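Local coordinates for protein putative hydrolase (Shewanella frigidimarina, PDB 3LHO) that probably acts as an iron-dependent dioxygenase of the 2-oxoadipate dioxygenase/decarboxylase family, here holding nickel at its metal site, at residues 51-61 and 119-130. Numbering follows the deposited sequence.
Sequences KVNLSVLAKHF and VDIAATTADNFI
H60 and K51 carry a largely buried helix-to-loop contact, in which helix 54-62 and the residues leading into it meet the linker between helices 106-116 and 140-149. The H60 ring is fixed by several neighbours: NE2 donates to T124 O at 2.9 Å, the acceptor 5° out of the ring plane. A126 O sits at the ring edge, 3.1 Å from CE1, while I130 CG2 covers one face, 4.0 Å from CG. With alanine in place of H60, T124 O would probably lose its imidazole donor and a gap would open beside I130 CG2. At the other end, the K51 side chain passes that of V119, pointing the opposite way, and a bend at chi3 (-60°) brings NZ to 2.7 Å from V119 O, in the carbonyl plane; I116 O is a second acceptor. Between them, one water donates to K51 O and T124 OG1, another to V56 O and T124 O. Apolar contacts complete the interface: L57 CD1 meets the F129 ring edge at CE2 (3.8 Å), and F61 CZ lies 3.3 Å from I130 CD1. L57 and F61 also touch strand 39-47, so the helix packs against both mixed sheet and loop in this glyoxalase-clan protein.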
loop_
_atom_site.group_PDB
_atom_site.type_symbol
_atom_site.label_atom_id
_atom_site.label_comp_id
_atom_site.label_asym_id
_atom_site.label_seq_id
_atom_site.Cartn_x
_atom_site.Cartn_y
_atom_site.Cartn_z
ATOM N N LYS A 51 -16.142 1.613 11.859
ATOM C CA LYS A 51 -15.187 0.937 12.738
ATOM C C LYS A 51 -13.731 0.953 12.204
ATOM O O LYS A 51 -12.752 0.931 12.987
ATOM C CB LYS A 51 -15.596 -0.520 12.939
ATOM C CG LYS A 51 -14.901 -1.154 14.163
ATOM C CD LYS A 51 -15.124 -2.687 14.326
ATOM C CE LYS A 51 -16.559 -3.093 14.486
ATOM N NZ LYS A 51 -16.692 -4.588 14.615
ATOM N N VAL A 52 -13.569 0.955 10.882
ATOM C CA VAL A 52 -12.249 0.749 10.259
ATOM C C VAL A 52 -12.002 1.731 9.116
ATOM O O VAL A 52 -11.160 1.488 8.286
ATOM C CB VAL A 52 -12.068 -0.713 9.702
ATOM C CG1 VAL A 52 -12.114 -1.736 10.804
ATOM C CG2 VAL A 52 -13.104 -1.074 8.672
ATOM N N ASN A 53 -12.682 2.864 9.116
ATOM C CA ASN A 53 -12.646 3.754 7.951
ATOM C C ASN A 53 -11.301 4.492 7.784
ATOM O O ASN A 53 -10.389 4.312 8.566
ATOM C CB ASN A 53 -13.867 4.683 7.953
ATOM C CG ASN A 53 -13.816 5.736 8.979
ATOM O OD1 ASN A 53 -12.751 6.053 9.536
ATOM N ND2 ASN A 53 -14.967 6.367 9.214
ATOM N N LEU A 54 -11.180 5.235 6.698
ATOM C CA LEU A 54 -9.957 5.958 6.381
ATOM C C LEU A 54 -9.406 6.710 7.643
ATOM O O LEU A 54 -8.222 6.577 7.978
ATOM C CB LEU A 54 -10.239 6.916 5.197
ATOM C CG LEU A 54 -9.034 7.335 4.354
ATOM C CD1 LEU A 54 -9.521 8.008 3.095
ATOM C CD2 LEU A 54 -8.120 8.254 5.174
ATOM N N SER A 55 -10.308 7.370 8.377
ATOM C CA SER A 55 -9.962 8.261 9.473
ATOM C C SER A 55 -9.386 7.427 10.611
ATOM O O SER A 55 -8.486 7.873 11.279
ATOM C CB SER A 55 -11.168 9.042 9.946
ATOM O OG SER A 55 -11.601 9.873 8.850
ATOM N N VAL A 56 -9.902 6.214 10.768
ATOM C CA VAL A 56 -9.388 5.336 11.850
ATOM C C VAL A 56 -7.916 4.926 11.613
ATOM O O VAL A 56 -7.067 4.906 12.566
ATOM C CB VAL A 56 -10.255 4.100 11.956
ATOM C CG1 VAL A 56 -9.662 3.102 12.939
ATOM C CG2 VAL A 56 -11.668 4.508 12.392
ATOM N N LEU A 57 -7.605 4.550 10.372
ATOM C CA LEU A 57 -6.243 4.204 10.008
ATOM C C LEU A 57 -5.372 5.441 10.093
ATOM O O LEU A 57 -4.246 5.367 10.552
ATOM C CB LEU A 57 -6.158 3.614 8.595
ATOM C CG LEU A 57 -6.463 2.096 8.456
ATOM C CD1 LEU A 57 -7.921 1.717 8.721
ATOM C CD2 LEU A 57 -6.025 1.573 7.094
ATOM N N ALA A 58 -5.871 6.573 9.605
ATOM C CA ALA A 58 -5.084 7.811 9.559
ATOM C C ALA A 58 -4.604 8.286 10.941
ATOM O O ALA A 58 -3.513 8.866 11.048
ATOM C CB ALA A 58 -5.877 8.936 8.840
ATOM N N LYS A 59 -5.381 7.985 11.987
ATOM C CA LYS A 59 -5.040 8.416 13.349
ATOM C C LYS A 59 -3.715 7.824 13.819
ATOM O O LYS A 59 -3.034 8.404 14.672
ATOM C CB LYS A 59 -6.149 8.066 14.354
ATOM C CG LYS A 59 -7.297 9.045 14.399
ATOM C CD LYS A 59 -6.916 10.315 15.149
ATOM C CE LYS A 59 -8.114 11.247 15.250
ATOM N NZ LYS A 59 -7.686 12.617 15.680
ATOM N N HIS A 60 -3.354 6.664 13.279
ATOM C CA HIS A 60 -2.050 6.049 13.600
ATOM C C HIS A 60 -0.913 6.905 13.106
ATOM O O HIS A 60 0.197 6.789 13.581
ATOM C CB HIS A 60 -1.963 4.607 13.081
ATOM C CG HIS A 60 -2.876 3.685 13.812
ATOM N ND1 HIS A 60 -2.436 2.863 14.834
ATOM C CD2 HIS A 60 -4.219 3.517 13.744
ATOM C CE1 HIS A 60 -3.470 2.227 15.352
ATOM N NE2 HIS A 60 -4.562 2.606 14.722
ATOM N N PHE A 61 -1.200 7.791 12.147
ATOM C CA PHE A 61 -0.159 8.653 11.593
ATOM C C PHE A 61 -0.294 10.115 12.072
ATOM O O PHE A 61 0.715 10.768 12.392
ATOM C CB PHE A 61 -0.200 8.539 10.091
ATOM C CG PHE A 61 0.043 7.144 9.575
ATOM C CD1 PHE A 61 -1.004 6.251 9.398
ATOM C CD2 PHE A 61 1.331 6.715 9.322
ATOM C CE1 PHE A 61 -0.783 4.975 8.940
ATOM C CE2 PHE A 61 1.584 5.448 8.860
ATOM C CZ PHE A 61 0.543 4.558 8.676
ATOM N N VAL A 119 -14.079 -7.726 13.501
ATOM C CA VAL A 119 -13.012 -6.881 14.043
ATOM C C VAL A 119 -13.418 -6.331 15.427
ATOM O O VAL A 119 -14.421 -5.634 15.566
ATOM C CB VAL A 119 -12.701 -5.695 13.121
ATOM C CG1 VAL A 119 -11.619 -4.776 13.765
ATOM C CG2 VAL A 119 -12.269 -6.174 11.712
ATOM N N ASP A 120 -12.647 -6.683 16.448
ATOM C CA ASP A 120 -12.766 -6.037 17.745
ATOM C C ASP A 120 -12.411 -4.563 17.691
ATOM O O ASP A 120 -11.283 -4.183 17.321
ATOM C CB ASP A 120 -11.843 -6.744 18.745
ATOM C CG ASP A 120 -11.956 -6.177 20.155
ATOM O OD1 ASP A 120 -12.761 -5.251 20.399
ATOM O OD2 ASP A 120 -11.224 -6.680 21.023
ATOM N N ILE A 121 -13.362 -3.713 18.066
ATOM C CA ILE A 121 -13.154 -2.252 17.972
ATOM C C ILE A 121 -11.907 -1.855 18.767
ATOM O O ILE A 121 -11.171 -0.956 18.392
ATOM C CB ILE A 121 -14.383 -1.433 18.428
ATOM C CG1 ILE A 121 -14.178 0.054 18.082
ATOM C CG2 ILE A 121 -14.696 -1.668 19.985
ATOM C CD1 ILE A 121 -15.406 0.900 18.171
ATOM N N ALA A 122 -11.645 -2.568 19.861
ATOM C CA ALA A 122 -10.483 -2.260 20.662
ATOM C C ALA A 122 -9.153 -2.467 19.931
ATOM O O ALA A 122 -8.178 -1.816 20.256
ATOM C CB ALA A 122 -10.526 -3.042 21.938
ATOM N N ALA A 123 -9.130 -3.356 18.947
ATOM C CA ALA A 123 -7.937 -3.645 18.191
ATOM C C ALA A 123 -7.529 -2.433 17.356
ATOM O O ALA A 123 -6.345 -2.276 17.033
ATOM C CB ALA A 123 -8.164 -4.908 17.239
ATOM N N THR A 124 -8.503 -1.570 17.038
ATOM C CA THR A 124 -8.274 -0.506 16.073
ATOM C C THR A 124 -7.452 0.633 16.659
ATOM O O THR A 124 -6.950 1.476 15.902
ATOM C CB THR A 124 -9.570 0.072 15.493
ATOM O OG1 THR A 124 -10.314 0.690 16.536
ATOM C CG2 THR A 124 -10.427 -1.008 14.814
ATOM N N THR A 125 -7.302 0.650 17.989
ATOM C CA THR A 125 -6.460 1.646 18.640
ATOM C C THR A 125 -5.140 1.073 19.205
ATOM O O THR A 125 -4.356 1.805 19.825
ATOM C CB THR A 125 -7.225 2.407 19.746
ATOM O OG1 THR A 125 -6.390 3.477 20.206
ATOM C CG2 THR A 125 -7.697 1.449 20.966
ATOM N N ALA A 126 -4.866 -0.208 18.954
ATOM C CA ALA A 126 -3.624 -0.834 19.422
ATOM C C ALA A 126 -2.536 -0.472 18.430
ATOM O O ALA A 126 -2.823 -0.185 17.256
ATOM C CB ALA A 126 -3.762 -2.376 19.506
ATOM N N ASP A 127 -1.290 -0.538 18.890
ATOM C CA ASP A 127 -0.173 -0.098 18.059
ATOM C C ASP A 127 0.038 -0.907 16.812
ATOM O O ASP A 127 0.675 -0.413 15.891
ATOM C CB ASP A 127 1.162 -0.011 18.838
ATOM C CG ASP A 127 1.634 -1.357 19.431
ATOM O OD1 ASP A 127 0.912 -2.380 19.437
ATOM O OD2 ASP A 127 2.770 -1.372 19.914
ATOM N N ASN A 128 -0.415 -2.160 16.802
ATOM C CA ASN A 128 -0.157 -3.036 15.686
ATOM C C ASN A 128 -1.276 -3.044 14.691
ATOM O O ASN A 128 -1.236 -3.862 13.758
ATOM C CB ASN A 128 0.137 -4.479 16.144
ATOM C CG ASN A 128 -1.080 -5.168 16.726
ATOM O OD1 ASN A 128 -1.922 -4.532 17.342
ATOM N ND2 ASN A 128 -1.202 -6.457 16.483
ATOM N N PHE A 129 -2.275 -2.161 14.848
ATOM C CA PHE A 129 -3.460 -2.311 14.005
ATOM C C PHE A 129 -3.173 -2.273 12.495
ATOM O O PHE A 129 -3.733 -3.074 11.737
ATOM C CB PHE A 129 -4.568 -1.306 14.341
ATOM C CG PHE A 129 -5.798 -1.449 13.410
ATOM C CD1 PHE A 129 -6.551 -2.623 13.436
ATOM C CD2 PHE A 129 -6.119 -0.481 12.481
ATOM C CE1 PHE A 129 -7.595 -2.814 12.631
ATOM C CE2 PHE A 129 -7.188 -0.651 11.659
ATOM C CZ PHE A 129 -7.929 -1.818 11.697
ATOM N N ILE A 130 -2.325 -1.364 12.026
ATOM C CA ILE A 130 -2.145 -1.253 10.574
ATOM C C ILE A 130 -1.313 -2.429 9.983
ATOM O O ILE A 130 -1.215 -2.573 8.789
ATOM C CB ILE A 130 -1.571 0.124 10.154
ATOM C CG1 ILE A 130 -0.137 0.276 10.614
ATOM C CG2 ILE A 130 -2.501 1.345 10.629
ATOM C CD1 ILE A 130 0.558 1.514 9.985
HETATM O O HOH W 1 -12.539 2.164 15.420
HETATM O O HOH W 2 -7.481 4.529 15.340
HETATM O O HOH W 3 0.321 2.903 15.942
#